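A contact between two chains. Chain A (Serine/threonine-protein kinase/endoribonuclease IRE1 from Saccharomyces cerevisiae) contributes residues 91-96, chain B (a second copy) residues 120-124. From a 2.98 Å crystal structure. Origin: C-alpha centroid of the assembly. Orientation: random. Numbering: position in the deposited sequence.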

ATOM      1  N   THR A  91       5.735  -5.445   3.191  1.00 34.86           N
ATOM      2  CA  THR A  91       5.736  -6.535   4.118  1.00 33.98           C
ATOM      3  C   THR A  91       5.801  -5.975   5.525  1.00 34.17           C
ATOM      4  O   THR A  91       6.441  -6.548   6.393  1.00 34.29           O
ATOM      5  CB  THR A  91       6.811  -7.609   3.818  1.00 33.62           C
ATOM      6  OG1 THR A  91       7.978  -7.271   4.512  1.00 33.70           O
ATOM      7  CG2 THR A  91       7.172  -7.712   2.357  1.00 32.19           C
ATOM      8  N   SER A  92       5.114  -4.848   5.737  1.00 34.14           N
ATOM      9  CA  SER A  92       4.863  -4.293   7.077  1.00 34.11           C
ATOM     10  C   SER A  92       3.555  -4.796   7.629  1.00 35.32           C
ATOM     11  O   SER A  92       2.783  -5.400   6.939  1.00 35.64           O
ATOM     12  CB  SER A  92       4.731  -2.786   7.039  1.00 33.16           C
ATOM     13  OG  SER A  92       5.282  -2.260   5.888  1.00 31.64           O
ATOM     14  N   PRO A  93       3.292  -4.535   8.890  1.00 36.81           N
ATOM     15  CA  PRO A  93       4.290  -4.069   9.795  1.00 38.55           C
ATOM     16  C   PRO A  93       5.015  -5.289  10.213  1.00 40.35           C
ATOM     17  O   PRO A  93       4.396  -6.336  10.409  1.00 40.39           O
ATOM     18  CB  PRO A  93       3.495  -3.487  10.965  1.00 38.41           C
ATOM     19  CG  PRO A  93       2.120  -3.922  10.803  1.00 37.55           C
ATOM     20  CD  PRO A  93       1.965  -4.625   9.496  1.00 36.83           C
ATOM     21  N   LEU A  94       6.327  -5.160  10.294  1.00 42.58           N
ATOM     22  CA  LEU A  94       7.185  -6.241  10.703  1.00 44.44           C
ATOM     23  C   LEU A  94       7.861  -5.810  11.963  1.00 46.18           C
ATOM     24  O   LEU A  94       8.408  -4.705  12.038  1.00 46.55           O
ATOM     25  CB  LEU A  94       8.209  -6.518   9.619  1.00 44.28           C
ATOM     26  CG  LEU A  94       9.235  -7.618   9.801  1.00 43.89           C
ATOM     27  CD1 LEU A  94       8.632  -8.869  10.391  1.00 43.07           C
ATOM     28  CD2 LEU A  94       9.752  -7.866   8.409  1.00 43.56           C
ATOM     29  N   HIS A  95       7.787  -6.671  12.964  1.00 48.43           N
ATOM     30  CA  HIS A  95       8.500  -6.456  14.189  1.00 51.04           C
ATOM     31  C   HIS A  95       9.463  -7.582  14.293  1.00 53.91           C
ATOM     32  O   HIS A  95       9.071  -8.726  14.109  1.00 53.64           O
ATOM     33  CB  HIS A  95       7.563  -6.481  15.368  1.00 50.29           C
ATOM     34  CG  HIS A  95       8.267  -6.395  16.683  1.00 49.59           C
ATOM     35  ND1 HIS A  95       8.749  -7.506  17.339  1.00 48.84           N
ATOM     36  CD2 HIS A  95       8.590  -5.333  17.459  1.00 48.09           C
ATOM     37  CE1 HIS A  95       9.330  -7.134  18.467  1.00 46.66           C
ATOM     38  NE2 HIS A  95       9.244  -5.821  18.567  1.00 46.30           N
ATOM     39  N   LEU A  96      10.727  -7.271  14.566  1.00 58.19           N
ATOM     40  CA  LEU A  96      11.739  -8.317  14.634  1.00 62.57           C
ATOM     41  C   LEU A  96      12.631  -8.095  15.811  1.00 65.93           C
ATOM     42  O   LEU A  96      13.240  -7.052  15.911  1.00 66.26           O
ATOM     43  CB  LEU A  96      12.557  -8.390  13.343  1.00 62.05           C
ATOM     44  CG  LEU A  96      13.571  -9.535  13.262  1.00 62.36           C
ATOM     45  CD1 LEU A  96      13.188 -10.829  14.071  1.00 60.94           C
ATOM     46  CD2 LEU A  96      13.852  -9.833  11.781  1.00 61.42           C
TER
ATOM     47  N   ARG B 120      -1.691   2.432   4.622  1.00 31.74           N
ATOM     48  CA  ARG B 120      -0.656   2.594   5.631  1.00 31.31           C
ATOM     49  C   ARG B 120      -0.562   1.414   6.502  1.00 31.38           C
ATOM     50  O   ARG B 120      -1.501   0.660   6.686  1.00 32.28           O
ATOM     51  CB  ARG B 120      -0.977   3.657   6.622  1.00 30.87           C
ATOM     52  CG  ARG B 120      -1.321   4.935   6.071  1.00 33.20           C
ATOM     53  CD  ARG B 120      -1.249   5.998   7.189  1.00 36.51           C
ATOM     54  NE  ARG B 120      -2.380   5.982   8.129  1.00 37.46           N
ATOM     55  CZ  ARG B 120      -3.671   6.202   7.791  1.00 38.92           C
ATOM     56  NH1 ARG B 120      -4.589   6.173   8.779  1.00 37.72           N
ATOM     57  NH2 ARG B 120      -4.063   6.427   6.493  1.00 36.94           N
ATOM     58  N   THR B 121       0.560   1.340   7.170  1.00 31.02           N
ATOM     59  CA  THR B 121       0.806   0.285   8.121  1.00 30.19           C
ATOM     60  C   THR B 121       1.086   0.919   9.508  1.00 30.08           C
ATOM     61  O   THR B 121       1.600   2.033   9.569  1.00 30.21           O
ATOM     62  CB  THR B 121       1.963  -0.522   7.550  1.00 29.94           C
ATOM     63  OG1 THR B 121       1.446  -1.762   7.093  1.00 29.41           O
ATOM     64  CG2 THR B 121       2.992  -0.779   8.555  1.00 29.49           C
ATOM     65  N   ILE B 122       0.719   0.239  10.596  1.00 29.78           N
ATOM     66  CA  ILE B 122       0.952   0.687  11.977  1.00 29.99           C
ATOM     67  C   ILE B 122       1.197  -0.510  12.904  1.00 30.86           C
ATOM     68  O   ILE B 122       0.674  -1.619  12.666  1.00 31.52           O
ATOM     69  CB  ILE B 122      -0.267   1.403  12.528  1.00 29.60           C
ATOM     70  CG1 ILE B 122      -0.195   2.887  12.223  1.00 30.07           C
ATOM     71  CG2 ILE B 122      -0.348   1.255  14.040  1.00 29.67           C
ATOM     72  CD1 ILE B 122      -1.150   3.766  13.127  1.00 33.21           C
ATOM     73  N   MET B 123       1.952  -0.300  13.981  1.00 31.56           N
ATOM     74  CA  MET B 123       2.122  -1.354  15.001  1.00 32.36           C
ATOM     75  C   MET B 123       1.838  -0.779  16.388  1.00 32.71           C
ATOM     76  O   MET B 123       2.240   0.362  16.668  1.00 32.87           O
ATOM     77  CB  MET B 123       3.539  -1.922  14.959  1.00 32.31           C
ATOM     78  CG  MET B 123       3.610  -3.327  15.436  1.00 33.36           C
ATOM     79  SD  MET B 123       3.945  -4.425  14.053  1.00 36.93           S
ATOM     80  CE  MET B 123       3.409  -5.995  14.742  1.00 35.09           C
ATOM     81  N   TYR B 124       1.140  -1.535  17.241  1.00 32.75           N
ATOM     82  CA  TYR B 124       0.940  -1.115  18.613  1.00 32.83           C
ATOM     83  C   TYR B 124       1.505  -2.196  19.422  1.00 34.18           C
ATOM     84  O   TYR B 124       1.423  -3.345  19.002  1.00 34.71           O
ATOM     85  CB  TYR B 124      -0.523  -1.053  18.946  1.00 32.10           C
ATOM     86  CG  TYR B 124      -1.252   0.004  18.200  1.00 31.51           C
ATOM     87  CD1 TYR B 124      -1.892  -0.298  17.021  1.00 30.15           C
ATOM     88  CD2 TYR B 124      -1.299   1.326  18.671  1.00 30.48           C
ATOM     89  CE1 TYR B 124      -2.555   0.673  16.296  1.00 31.58           C
ATOM     90  CE2 TYR B 124      -1.962   2.341  17.952  1.00 30.50           C
ATOM     91  CZ  TYR B 124      -2.587   1.999  16.743  1.00 32.52           C
ATOM     92  OH  TYR B 124      -3.262   2.936  15.950  1.00 33.12           O
TER

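This is a small, hydrogen-bond-free packing contact between two copies of IRE1, in which a proline on a loop leading into a strand of chain A lies against alternate side chains of a strand in chain B. The touching parts, Ser A92 to His A95 and Thr B121 to Met B123, run 16° apart in direction, yet no backbone hydrogen bonds join them. The nearest CA atoms, those of Pro A93 and Thr B121, are 5.8 Å apart, and side chains fill the gap. Together the stretches bury 261 Å².

Pro A93 is the center of the arrangement and gives up the largest area, 74 Å². Its CB lies 3.3 Å from SD of Met B123 and 3.7 Å from CG2 of Thr B121, so one ring atom meets both side chains that chain B turns toward it. Its CG approaches O of Ile B122 at 3.3 Å, a contact between carbon and a carbonyl oxygen rather than a hydrogen bond. Proline suits this place: its compact ring offers a rigid apolar surface, and its nitrogen carries no proton that would need a partner. The peptide bond between Ser A92 and Pro A93 is cis, and CA-to-CB of both residues points toward chain B, so the pair meets the strand from adjacent positions.

Chain B supplies its side through the alternation of an extended chain. Thr B121 and Met B123 point toward chain A, while Ile B122 between them points away and presents its carbonyl oxygen to the proline. Threonine brings a short methyl arm, whose CG2 comes within 3.1 Å of CB of Ser A92, closer than usual for two nonbonded carbons, a distance that 2.98 Å data do not fix precisely. Methionine reaches farther. With chi1 at t, chi2 off-well at 109° and chi3 at t, its side chain reaches across toward chain A, setting SD 3.3 Å from CB of Pro A93 and CE 4.2 Å from CB of His A95.

The ends of the contact are lighter and admit polar residues. Ser A92 offers its CB to the threonine methyl, while its OG is hydrogen-bonded to a residue just beyond one of the stretches. His A95 likewise contributes CB, and its NE2 is hydrogen-bonded elsewhere in the structure. Between Pro A93 and His A95, Leu A94 points away, matching the alternation across the gap.

The rule to read here is economical: a rigid ring set against a short methyl and a long, flexible thioether, with polar residues lending their carbon atoms at the margins.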